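PDB 2QMA: diaminobutyrate-pyruvate transaminase and L-2,4-diaminobutyrate decarboxylase from Vibrio parahaemolyticus, which probably uses pyridoxal 5'-phosphate for carbon-carbon lyase chemistry in this C-terminal decarboxylase domain, the whole protein probably also acting as a transaminase. Local coordinates for residues T426-A431 with A467-I472. Numbering follows the deposited sequence.
Sequences TVLFRA and ALKFTI
Phe429 turns the CE2–CZ edge of its ring onto the face of Phe470, an edge-to-face pair with centroids 4.8 Å apart and planes at 62°. Phe429 CE2 stands over the centre of the Phe470 ring, 3.6 Å above its plane. Leu468 CB covers one face of Phe429, offset toward the rim, 4.2 Å from the centroid (CH-pi), while Val427 O lies at the edge of that ring, in its plane. The first torsion of Phe429 (chi1 73°) sets CG between the backbone N and the carbonyl carbon; the ring beyond it leans toward strand 467-471, on the side of Leu468 and Phe470. Just past the end of the strand, Ile472 brings CD1 back to within 4.1 Å of Val427 CG2. On the opposite face Leu428 and Lys469 run side by side, Leu428 CD2 lying 3.7 Å from Lys469 CB; the lysine amine continues to a salt bridge with Asp270, whose carbonyl O is hydrogen-bonded to Thr426 OG1. Two antiparallel hydrogen-bonded pairs, Val427–Phe470 and Phe429–Leu468, join the backbones. The shortest bond, Leu468 N to Phe429 O at 2.7 Å, is bent at the hydrogen (134°). These central strands of a four-stranded antiparallel sheet, flanked by 416-418 and 458-462, are consistent with the small C-terminal domain of fold-type I pyridoxal phosphate enzymes. Thr471's side chain lies about 8 Å from that of Lys325, the predicted cofactor lysine, unmodified here. Helix 479-495 packs on Phe429, Phe470 and Ile472, helix 389-411 on Val427, Phe429 and Ile472, and Asn442 of helix 438-452 touches Leu468.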
loop_
_atom_site.group_PDB
_atom_site.type_symbol
_atom_site.label_atom_id
_atom_site.label_comp_id
_atom_site.label_asym_id
_atom_site.label_seq_id
_atom_site.Cartn_x
_atom_site.Cartn_y
_atom_site.Cartn_z
ATOM N N THR A 426 -24.507 6.121 8.361
ATOM C CA THR A 426 -25.007 4.743 8.366
ATOM C C THR A 426 -26.469 4.670 8.854
ATOM O O THR A 426 -26.933 5.505 9.670
ATOM C CB THR A 426 -24.123 3.737 9.217
ATOM O OG1 THR A 426 -24.198 4.075 10.612
ATOM C CG2 THR A 426 -22.669 3.734 8.761
ATOM N N VAL A 427 -27.184 3.654 8.368
ATOM C CA VAL A 427 -28.524 3.390 8.844
ATOM C C VAL A 427 -28.629 1.897 9.171
ATOM O O VAL A 427 -28.264 1.067 8.369
ATOM C CB VAL A 427 -29.585 3.808 7.800
ATOM C CG1 VAL A 427 -31.007 3.430 8.263
ATOM C CG2 VAL A 427 -29.513 5.301 7.545
ATOM N N LEU A 428 -29.161 1.594 10.354
ATOM C CA LEU A 428 -29.269 0.238 10.859
ATOM C C LEU A 428 -30.736 -0.122 11.050
ATOM O O LEU A 428 -31.482 0.563 11.765
ATOM C CB LEU A 428 -28.466 0.077 12.171
ATOM C CG LEU A 428 -26.953 0.347 12.100
ATOM C CD1 LEU A 428 -26.267 0.323 13.467
ATOM C CD2 LEU A 428 -26.207 -0.620 11.137
ATOM N N PHE A 429 -31.157 -1.189 10.372
ATOM C CA PHE A 429 -32.568 -1.538 10.302
ATOM C C PHE A 429 -32.721 -2.977 9.874
ATOM O O PHE A 429 -31.753 -3.645 9.600
ATOM C CB PHE A 429 -33.266 -0.617 9.295
ATOM C CG PHE A 429 -32.924 -0.920 7.855
ATOM C CD1 PHE A 429 -33.832 -1.616 7.037
ATOM C CD2 PHE A 429 -31.711 -0.515 7.312
ATOM C CE1 PHE A 429 -33.536 -1.900 5.696
ATOM C CE2 PHE A 429 -31.403 -0.775 5.964
ATOM C CZ PHE A 429 -32.321 -1.477 5.163
ATOM N N ARG A 430 -33.950 -3.455 9.820
ATOM C CA ARG A 430 -34.173 -4.824 9.412
ATOM C C ARG A 430 -35.538 -4.896 8.784
ATOM O O ARG A 430 -36.370 -4.025 9.045
ATOM C CB ARG A 430 -34.062 -5.772 10.610
ATOM C CG ARG A 430 -35.105 -5.580 11.688
ATOM C CD ARG A 430 -34.975 -6.717 12.663
ATOM N NE ARG A 430 -35.807 -6.568 13.848
ATOM C CZ ARG A 430 -35.732 -7.381 14.901
ATOM N NH1 ARG A 430 -34.868 -8.393 14.907
ATOM N NH2 ARG A 430 -36.511 -7.179 15.956
ATOM N N ALA A 431 -35.733 -5.873 7.890
ATOM C CA ALA A 431 -37.075 -6.239 7.443
ATOM C C ALA A 431 -37.839 -6.860 8.611
ATOM O O ALA A 431 -37.279 -7.628 9.395
ATOM C CB ALA A 431 -37.008 -7.213 6.274
ATOM N N ALA A 467 -28.992 -7.041 11.866
ATOM C CA ALA A 467 -29.402 -5.779 11.271
ATOM C C ALA A 467 -28.819 -5.725 9.875
ATOM O O ALA A 467 -27.706 -6.191 9.643
ATOM C CB ALA A 467 -28.890 -4.609 12.085
ATOM N N LEU A 468 -29.607 -5.180 8.952
ATOM C CA LEU A 468 -29.084 -4.695 7.676
ATOM C C LEU A 468 -28.502 -3.306 7.858
ATOM O O LEU A 468 -28.913 -2.581 8.740
ATOM C CB LEU A 468 -30.203 -4.622 6.648
ATOM C CG LEU A 468 -30.900 -5.977 6.409
ATOM C CD1 LEU A 468 -32.151 -5.698 5.624
ATOM C CD2 LEU A 468 -29.974 -6.936 5.669
ATOM N N LYS A 469 -27.557 -2.957 6.990
ATOM C CA LYS A 469 -26.874 -1.676 7.027
ATOM C C LYS A 469 -26.720 -1.016 5.658
ATOM O O LYS A 469 -26.316 -1.659 4.670
ATOM C CB LYS A 469 -25.479 -1.813 7.684
ATOM C CG LYS A 469 -24.638 -0.542 7.613
ATOM C CD LYS A 469 -23.345 -0.655 8.487
ATOM C CE LYS A 469 -22.331 -1.634 7.891
ATOM N NZ LYS A 469 -21.036 -1.564 8.698
ATOM N N PHE A 470 -27.038 0.271 5.633
ATOM C CA PHE A 470 -26.679 1.184 4.569
ATOM C C PHE A 470 -25.492 1.994 5.128
ATOM O O PHE A 470 -25.581 2.577 6.230
ATOM C CB PHE A 470 -27.791 2.223 4.272
ATOM C CG PHE A 470 -29.094 1.685 3.697
ATOM C CD1 PHE A 470 -29.200 0.439 3.073
ATOM C CD2 PHE A 470 -30.221 2.515 3.714
ATOM C CE1 PHE A 470 -30.461 0.015 2.504
ATOM C CE2 PHE A 470 -31.449 2.112 3.148
ATOM C CZ PHE A 470 -31.569 0.855 2.564
ATOM N N THR A 471 -24.428 2.070 4.341
ATOM C CA THR A 471 -23.380 3.068 4.501
ATOM C C THR A 471 -23.501 4.060 3.352
ATOM O O THR A 471 -23.088 3.781 2.199
ATOM C CB THR A 471 -22.001 2.391 4.554
ATOM O OG1 THR A 471 -22.015 1.465 5.646
ATOM C CG2 THR A 471 -20.888 3.433 4.820
ATOM N N ILE A 472 -24.164 5.176 3.629
ATOM C CA ILE A 472 -24.422 6.166 2.581
ATOM C C ILE A 472 -23.184 7.026 2.299
ATOM O O ILE A 472 -22.713 7.795 3.158
ATOM C CB ILE A 472 -25.629 7.076 2.905
ATOM C CG1 ILE A 472 -26.847 6.237 3.332
ATOM C CG2 ILE A 472 -25.944 7.982 1.671
ATOM C CD1 ILE A 472 -27.933 7.037 4.129
#